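PDB 5GIV: carboxypeptidase 1 from Deinococcus radiodurans str. R1, which probably releases amino acids one at a time from the C-terminus of peptides with broad specificity, as a zinc metallocarboxypeptidase of the M32 family. Local coordinates for residues A[209-214]-A[250-255]; A[215-220]-A[263-268]; A[314-319]-A[450-455]. One frame throughout, in Å; residues are numbered along the deposited sequence.

How the contacts relate
Helix 207-221 appears in both of the first two contacts, 209-214 supplying contact 1 and 215-220 contact 2. Contact 1 closes the loop through the three-stranded sheet, where the chain leaves strand 245-250; contact 2 closes slightly later, on the zinc-binding helix 257-275. Their segments alternate along the chain, so the two loops cross, and Thr250 and Thr264 probably hydrogen bond where they meet. Contact 3 follows in series and closes a much longer loop, from helix 310-323 to the start of helix 453-464. It is joined back to helix 207-221 by the Arg216-Asp319 salt bridge and by a probable hydrogen bond between Asp220 and Tyr316.

Contact 1 of 3, residues A[209-214]-A[250-255]; sequences RQLAFG and TRVKEQ
The carboxamide nitrogen of Gln210 is gripped by two carbonyl oxygens: that of Lys253 across the contact, and that of Phe205, just ahead of the helix. Gln210 NE2 to Lys253 O measures 3.2 Å and the bond is nearly straight, 175° at the hydrogen. The acceptor lies in the amide plane of Gln210, yet seen from the carbonyl the donor stands well above its plane, 54° out. At the other end of the amide, Gln210 OE1 probably accepts a hydrogen bond from a water at 2.8 Å, and that same water accepts from Lys253 N at 2.9 Å. The carboxamide thus meets the C=O of Lys253 directly and its N-H through the water; with both ends held, its flip is probably fixed. The chain gets there by leaving the helix with CG anti to the carbonyl carbon (chi1 -71°) and then running extended, sliding past Val252, whose CG1 lies 3.7 Å from Gln210 OE1.

In the fold, this is helix 207-221 packed against the loop that carries the chain from strand 245-250 of the small mixed sheet into helix 257-275, which bears the HExxH zinc motif. The next residue, Leu211, supplies the apolar half. Its CD2 methyl bridges two residues of the loop, touching Thr250 CG2 at 3.6 Å and Val252 CG2 at 3.8 Å. Leu232 of strand 230-232 touches Leu211, Thr250 and Val252 alike, while Thr250 OG1, anti to the backbone N, hydrogen bonds to Thr264 OG1. Lys253 and Glu254 turn their charged ends to other partners: Lys253 NZ makes a salt bridge with Asp259, and Glu254 OE2 accepts from the backbone N of Gln207.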
# COMPACT_ATOMS: atom_id res chain seq x y z
N ARG A 209 -17.75 -15.34 1.98
CA ARG A 209 -19.13 -14.90 1.77
C ARG A 209 -19.47 -13.68 2.62
O ARG A 209 -20.18 -12.78 2.15
CB ARG A 209 -20.10 -16.03 2.07
CG ARG A 209 -20.21 -17.03 0.97
CD ARG A 209 -21.04 -18.21 1.39
NE ARG A 209 -21.30 -19.02 0.21
CZ ARG A 209 -20.57 -20.07 -0.14
NH1 ARG A 209 -19.53 -20.45 0.61
NH2 ARG A 209 -20.89 -20.73 -1.25
N GLN A 210 -18.97 -13.62 3.86
CA GLN A 210 -19.24 -12.47 4.70
C GLN A 210 -18.75 -11.19 4.04
O GLN A 210 -19.48 -10.20 3.96
CB GLN A 210 -18.60 -12.65 6.08
CG GLN A 210 -19.24 -13.69 6.97
CD GLN A 210 -18.74 -13.58 8.40
OE1 GLN A 210 -18.68 -12.48 8.96
NE2 GLN A 210 -18.38 -14.71 8.99
N LEU A 211 -17.51 -11.20 3.54
CA LEU A 211 -16.98 -10.01 2.90
C LEU A 211 -17.81 -9.65 1.67
O LEU A 211 -18.13 -8.47 1.45
CB LEU A 211 -15.52 -10.21 2.52
CG LEU A 211 -14.57 -10.31 3.71
CD1 LEU A 211 -13.17 -10.76 3.28
CD2 LEU A 211 -14.54 -8.97 4.41
N ALA A 212 -18.18 -10.64 0.87
CA ALA A 212 -18.95 -10.36 -0.34
C ALA A 212 -20.29 -9.73 0.01
O ALA A 212 -20.70 -8.73 -0.60
CB ALA A 212 -19.17 -11.64 -1.15
N PHE A 213 -20.97 -10.28 1.01
CA PHE A 213 -22.24 -9.69 1.42
C PHE A 213 -22.05 -8.27 1.93
O PHE A 213 -22.80 -7.36 1.57
CB PHE A 213 -22.90 -10.57 2.49
CG PHE A 213 -24.14 -9.97 3.07
CD1 PHE A 213 -25.37 -10.16 2.46
CD2 PHE A 213 -24.08 -9.21 4.23
CE1 PHE A 213 -26.51 -9.60 2.99
CE2 PHE A 213 -25.22 -8.66 4.76
CZ PHE A 213 -26.44 -8.85 4.14
N GLY A 214 -21.03 -8.05 2.77
CA GLY A 214 -20.81 -6.72 3.32
C GLY A 214 -20.54 -5.67 2.25
O GLY A 214 -20.97 -4.52 2.38
N THR A 250 -11.89 -4.23 7.79
CA THR A 250 -12.83 -4.96 8.63
C THR A 250 -12.13 -6.20 9.18
O THR A 250 -10.98 -6.50 8.82
CB THR A 250 -14.10 -5.34 7.85
OG1 THR A 250 -15.13 -5.76 8.77
CG2 THR A 250 -13.81 -6.46 6.84
N ARG A 251 -12.82 -6.90 10.07
CA ARG A 251 -12.30 -8.10 10.71
C ARG A 251 -13.39 -9.16 10.71
O ARG A 251 -14.53 -8.87 11.07
CB ARG A 251 -11.85 -7.79 12.13
CG ARG A 251 -11.74 -8.97 13.05
CD ARG A 251 -11.71 -8.47 14.48
NE ARG A 251 -12.92 -7.72 14.82
CZ ARG A 251 -12.98 -6.78 15.76
NH1 ARG A 251 -11.89 -6.45 16.45
NH2 ARG A 251 -14.13 -6.15 16.00
N VAL A 252 -13.05 -10.38 10.31
CA VAL A 252 -14.03 -11.43 10.07
C VAL A 252 -13.86 -12.54 11.10
O VAL A 252 -12.75 -13.04 11.30
CB VAL A 252 -13.92 -12.00 8.65
CG1 VAL A 252 -15.05 -13.00 8.39
CG2 VAL A 252 -13.94 -10.87 7.64
N LYS A 253 -14.96 -12.93 11.73
CA LYS A 253 -15.03 -14.11 12.59
C LYS A 253 -16.03 -15.09 12.00
O LYS A 253 -17.24 -14.81 11.99
CB LYS A 253 -15.40 -13.72 14.02
CG LYS A 253 -14.28 -13.04 14.76
CD LYS A 253 -14.48 -13.04 16.26
CE LYS A 253 -15.25 -11.83 16.68
NZ LYS A 253 -14.34 -10.65 16.67
N GLU A 254 -15.55 -16.23 11.52
CA GLU A 254 -16.49 -17.22 11.00
C GLU A 254 -17.44 -17.72 12.08
O GLU A 254 -18.53 -18.19 11.76
CB GLU A 254 -15.74 -18.39 10.37
CG GLU A 254 -15.02 -18.02 9.08
CD GLU A 254 -14.79 -19.21 8.16
OE1 GLU A 254 -14.89 -20.37 8.62
OE2 GLU A 254 -14.56 -18.97 6.95
N GLN A 255 -17.06 -17.61 13.35
CA GLN A 255 -17.93 -18.06 14.43
C GLN A 255 -19.01 -17.05 14.80
O GLN A 255 -19.84 -17.36 15.66
CB GLN A 255 -17.11 -18.41 15.67
CG GLN A 255 -16.41 -17.23 16.33
CD GLN A 255 -15.01 -16.92 15.78
OE1 GLN A 255 -14.70 -17.18 14.61
NE2 GLN A 255 -14.15 -16.36 16.64
O HOH W 1 -17.53 -11.73 11.37

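Contact 2 of 3, residues A[215-220]-A[263-268]. With ZN (zinc ion), chain G.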
# COMPACT_ATOMS: atom_id res chain seq x y z
N GLU A 215 -19.82 -6.05 1.20
CA GLU A 215 -19.51 -5.10 0.14
C GLU A 215 -20.73 -4.80 -0.73
O GLU A 215 -20.82 -3.70 -1.29
CB GLU A 215 -18.35 -5.61 -0.71
CG GLU A 215 -17.03 -5.56 0.01
CD GLU A 215 -15.87 -5.78 -0.91
OE1 GLU A 215 -14.73 -5.50 -0.49
OE2 GLU A 215 -16.11 -6.20 -2.07
N ARG A 216 -21.66 -5.74 -0.85
CA ARG A 216 -22.89 -5.44 -1.56
C ARG A 216 -23.74 -4.43 -0.78
O ARG A 216 -24.36 -3.54 -1.37
CB ARG A 216 -23.67 -6.72 -1.82
CG ARG A 216 -22.95 -7.70 -2.75
CD ARG A 216 -23.90 -8.78 -3.26
NE ARG A 216 -24.39 -9.66 -2.20
CZ ARG A 216 -23.80 -10.80 -1.85
NH1 ARG A 216 -22.70 -11.19 -2.47
NH2 ARG A 216 -24.31 -11.55 -0.88
N VAL A 217 -23.77 -4.55 0.55
CA VAL A 217 -24.57 -3.63 1.35
C VAL A 217 -24.01 -2.22 1.29
O VAL A 217 -24.73 -1.26 0.99
CB VAL A 217 -24.67 -4.14 2.80
CG1 VAL A 217 -25.34 -3.08 3.68
CG2 VAL A 217 -25.43 -5.47 2.85
N ILE A 218 -22.71 -2.05 1.56
CA ILE A 218 -22.20 -0.69 1.58
C ILE A 218 -22.16 -0.11 0.18
O ILE A 218 -22.26 1.11 -0.01
CB ILE A 218 -20.81 -0.61 2.27
CG1 ILE A 218 -19.74 -1.27 1.40
CG2 ILE A 218 -20.88 -1.19 3.68
CD1 ILE A 218 -18.35 -1.18 1.98
N ARG A 219 -22.01 -0.96 -0.83
CA ARG A 219 -22.17 -0.50 -2.20
C ARG A 219 -23.54 0.13 -2.39
O ARG A 219 -23.66 1.23 -2.94
CB ARG A 219 -21.95 -1.65 -3.17
CG ARG A 219 -22.03 -1.27 -4.63
CD ARG A 219 -23.24 -1.89 -5.29
NE ARG A 219 -23.03 -3.29 -5.65
CZ ARG A 219 -23.79 -4.29 -5.22
NH1 ARG A 219 -24.81 -4.04 -4.41
NH2 ARG A 219 -23.54 -5.53 -5.61
N ASP A 220 -24.60 -0.54 -1.92
CA ASP A 220 -25.94 0.04 -1.98
C ASP A 220 -26.04 1.28 -1.11
O ASP A 220 -26.77 2.22 -1.44
CB ASP A 220 -27.01 -0.96 -1.55
CG ASP A 220 -27.09 -2.18 -2.45
OD1 ASP A 220 -26.49 -2.16 -3.54
OD2 ASP A 220 -27.80 -3.14 -2.07
N SER A 263 -18.85 -4.09 11.66
CA SER A 263 -17.60 -3.35 11.49
C SER A 263 -17.55 -2.70 10.11
O SER A 263 -17.12 -1.54 9.97
CB SER A 263 -16.39 -4.26 11.67
OG SER A 263 -16.21 -4.68 13.01
N THR A 264 -17.94 -3.44 9.07
CA THR A 264 -17.90 -2.90 7.72
C THR A 264 -18.90 -1.75 7.55
O THR A 264 -18.54 -0.69 7.02
CB THR A 264 -18.16 -4.02 6.70
OG1 THR A 264 -17.04 -4.92 6.71
CG2 THR A 264 -18.34 -3.47 5.30
N LEU A 265 -20.13 -1.92 8.03
CA LEU A 265 -21.11 -0.84 7.93
C LEU A 265 -20.63 0.39 8.69
O LEU A 265 -20.72 1.51 8.20
CB LEU A 265 -22.48 -1.30 8.45
CG LEU A 265 -23.12 -2.54 7.82
CD1 LEU A 265 -24.57 -2.69 8.25
CD2 LEU A 265 -23.03 -2.47 6.31
N HIS A 266 -20.04 0.17 9.87
CA HIS A 266 -19.54 1.28 10.67
C HIS A 266 -18.46 2.06 9.92
O HIS A 266 -18.57 3.27 9.72
CB HIS A 266 -19.00 0.74 12.00
CG HIS A 266 -18.48 1.80 12.92
ND1 HIS A 266 -19.19 2.26 14.00
CD2 HIS A 266 -17.31 2.48 12.92
CE1 HIS A 266 -18.48 3.18 14.63
NE2 HIS A 266 -17.34 3.33 14.00
N GLU A 267 -17.39 1.37 9.49
CA GLU A 267 -16.29 2.07 8.80
C GLU A 267 -16.73 2.65 7.46
O GLU A 267 -16.25 3.72 7.07
CB GLU A 267 -15.10 1.13 8.58
CG GLU A 267 -14.44 0.59 9.86
CD GLU A 267 -13.98 1.68 10.81
OE1 GLU A 267 -13.62 2.78 10.35
OE2 GLU A 267 -13.98 1.42 12.03
N ALA A 268 -17.64 1.98 6.75
CA ALA A 268 -18.19 2.57 5.53
C ALA A 268 -18.88 3.89 5.84
O ALA A 268 -18.79 4.84 5.05
CB ALA A 268 -19.16 1.59 4.86
ZN ZN G . -15.82 4.89 14.52
O HOH W 2 -13.89 3.61 13.85
O HOH W 3 -15.85 3.81 16.25
O HOH W 4 -13.63 5.97 14.65
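Segments 215-220 and 263-268 are helices 28° from parallel whose axes approach to 9.8 Å, the second opening the HExxH motif of this zinc peptidase. The packed face is buried, its contacts all between carbons, with Thr264 offering CG2 while its OG1 is hydrogen-bonded to Gln230. Ile218 is its centre: its CG1 sits in the crowded position between backbone N and carbonyl carbon (chi1 70°), which places CG2 anti to the carbonyl carbon, where it meets three residues of 263-268. Ile218 CG2 lies 3.5 Å from Ala268 CB, with Leu265 CD2 and Thr264 CG2 close by. Leu265 CD2 also reaches across to Val217 CG1, at 3.6 Å, the two side chains crossing at about a right angle. Phe312 of helix 310-323 touches both Val217 and Leu265.

The other flank of helix 257-275 is polar and hydrated. His266, a zinc ligand, has CG anti to the backbone N (chi1 -179°) and ND1 hydrogen-bonded to Glu303 OE2, and His270 and Glu296 complete the protein ligands beside three waters. Glu267, the predicted proton donor/acceptor, receives a hydrogen bond from one of them at OE2, 2.8 Å away, while His266 NE2 binds the zinc at 2.2 Å.

Contact 3 of 3, residues A[314-319]-A[450-455]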
# COMPACT_ATOMS: atom_id res chain seq x y z
N ALA A 314 -35.55 -6.53 6.24
CA ALA A 314 -36.58 -6.81 5.24
C ALA A 314 -35.99 -6.79 3.84
O ALA A 314 -36.44 -7.55 2.97
CB ALA A 314 -37.73 -5.82 5.35
N ALA A 315 -34.97 -5.96 3.61
CA ALA A 315 -34.36 -5.82 2.29
C ALA A 315 -33.27 -6.85 2.02
O ALA A 315 -33.15 -7.34 0.90
CB ALA A 315 -33.77 -4.41 2.14
N TYR A 316 -32.50 -7.23 3.05
CA TYR A 316 -31.31 -8.03 2.82
C TYR A 316 -31.39 -9.46 3.35
O TYR A 316 -30.51 -10.26 3.04
CB TYR A 316 -30.07 -7.34 3.42
CG TYR A 316 -29.64 -6.15 2.62
CD1 TYR A 316 -29.00 -6.33 1.40
CD2 TYR A 316 -29.86 -4.86 3.07
CE1 TYR A 316 -28.60 -5.25 0.65
CE2 TYR A 316 -29.47 -3.77 2.32
CZ TYR A 316 -28.84 -3.97 1.11
OH TYR A 316 -28.45 -2.91 0.33
N PHE A 317 -32.42 -9.81 4.11
CA PHE A 317 -32.47 -11.18 4.60
C PHE A 317 -32.45 -12.18 3.45
O PHE A 317 -31.84 -13.25 3.57
CB PHE A 317 -33.69 -11.41 5.48
CG PHE A 317 -33.71 -12.75 6.14
CD1 PHE A 317 -32.86 -13.03 7.19
CD2 PHE A 317 -34.56 -13.75 5.69
CE1 PHE A 317 -32.87 -14.26 7.81
CE2 PHE A 317 -34.57 -15.00 6.30
CZ PHE A 317 -33.72 -15.25 7.37
N GLY A 318 -33.09 -11.83 2.33
CA GLY A 318 -33.08 -12.72 1.18
C GLY A 318 -31.68 -13.02 0.69
O GLY A 318 -31.29 -14.18 0.55
N ASP A 319 -30.89 -11.97 0.42
CA ASP A 319 -29.50 -12.18 0.04
C ASP A 319 -28.74 -12.90 1.15
O ASP A 319 -27.95 -13.82 0.89
CB ASP A 319 -28.84 -10.84 -0.30
CG ASP A 319 -27.35 -10.97 -0.60
OD1 ASP A 319 -26.86 -12.10 -0.71
OD2 ASP A 319 -26.67 -9.94 -0.78
N LYS A 450 -33.66 -1.42 -1.01
CA LYS A 450 -32.20 -1.26 -1.14
C LYS A 450 -31.84 0.10 -1.74
O LYS A 450 -30.80 0.25 -2.38
CB LYS A 450 -31.57 -2.40 -1.95
CG LYS A 450 -31.87 -3.77 -1.36
CD LYS A 450 -31.12 -4.88 -2.08
CE LYS A 450 -31.46 -6.23 -1.46
NZ LYS A 450 -30.80 -7.37 -2.16
N ASP A 451 -32.70 1.09 -1.53
CA ASP A 451 -32.51 2.43 -2.06
C ASP A 451 -32.21 3.38 -0.90
O ASP A 451 -33.11 3.73 -0.13
CB ASP A 451 -33.76 2.87 -2.82
CG ASP A 451 -33.68 4.30 -3.30
OD1 ASP A 451 -32.57 4.85 -3.41
OD2 ASP A 451 -34.75 4.87 -3.58
N PHE A 452 -30.95 3.83 -0.82
CA PHE A 452 -30.52 4.72 0.25
C PHE A 452 -30.20 6.12 -0.26
O PHE A 452 -29.60 6.92 0.47
CB PHE A 452 -29.31 4.13 0.98
CG PHE A 452 -29.58 2.78 1.54
CD1 PHE A 452 -30.20 2.65 2.77
CD2 PHE A 452 -29.23 1.64 0.84
CE1 PHE A 452 -30.48 1.41 3.30
CE2 PHE A 452 -29.50 0.38 1.37
CZ PHE A 452 -30.12 0.27 2.60
N SER A 453 -30.62 6.44 -1.48
CA SER A 453 -30.21 7.68 -2.11
C SER A 453 -30.80 8.91 -1.43
O SER A 453 -30.14 9.96 -1.39
CB SER A 453 -30.57 7.63 -3.59
OG SER A 453 -31.94 7.33 -3.75
N ARG A 454 -32.01 8.81 -0.89
CA ARG A 454 -32.60 9.96 -0.21
C ARG A 454 -31.91 10.24 1.12
O ARG A 454 -31.65 11.40 1.46
CB ARG A 454 -34.10 9.75 -0.01
CG ARG A 454 -34.87 9.59 -1.31
CD ARG A 454 -36.30 10.06 -1.15
NE ARG A 454 -37.05 9.28 -0.16
CZ ARG A 454 -38.17 9.70 0.41
NH1 ARG A 454 -38.66 10.90 0.12
NH2 ARG A 454 -38.79 8.93 1.29
N LEU A 455 -31.61 9.19 1.88
CA LEU A 455 -30.88 9.39 3.13
C LEU A 455 -29.46 9.86 2.85
O LEU A 455 -29.01 10.87 3.41
CB LEU A 455 -30.90 8.10 3.95
CG LEU A 455 -29.98 8.07 5.18
CD1 LEU A 455 -30.38 9.13 6.21
CD2 LEU A 455 -30.00 6.67 5.81
O HOH W 5 -32.21 -9.64 -0.27
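Helix 310-323 is kinked within 314-319, the N of Gly318 and of Asp319 having no bond to the preceding turn, while Lys450, at positive phi (60°), is the C-prime residue of a Schellman motif that ends helix 443-448. A water mends the kink, donating to Ala315 O at 2.7 Å and accepting from Asp319 N at 2.8 Å, with a further weak bond from Lys450 NZ. Lys450 runs extended beyond CG and meets Tyr316 tip to tip, Lys450 CD 3.7 Å from Tyr316 CE1. Lys450 CE passes 3.1 Å from Ala315 O, and its CG meets the Ala315 methyl. Asp319, bridged to Arg216, keeps its OD2 5.1 Å from Lys450 NZ, which may slightly favour the charged amine. Phe452 also comes tip to tip with Tyr316, whose OH sits in the phenyl plane, at its edge, 3.6 Å from Phe452 CE2. Phe452 is the N-cap residue of helix 453-464, and Asp451 OD1 takes the backbone N of Ser453 in an Asx turn. The Tyr316 hydroxyl is hydrogen bonded to Asp220 of helix 207-221, whose Phe213 and Val217 touch the Tyr316 side chain, while Trp302 and Val306 of helix 292-306 touch Phe452.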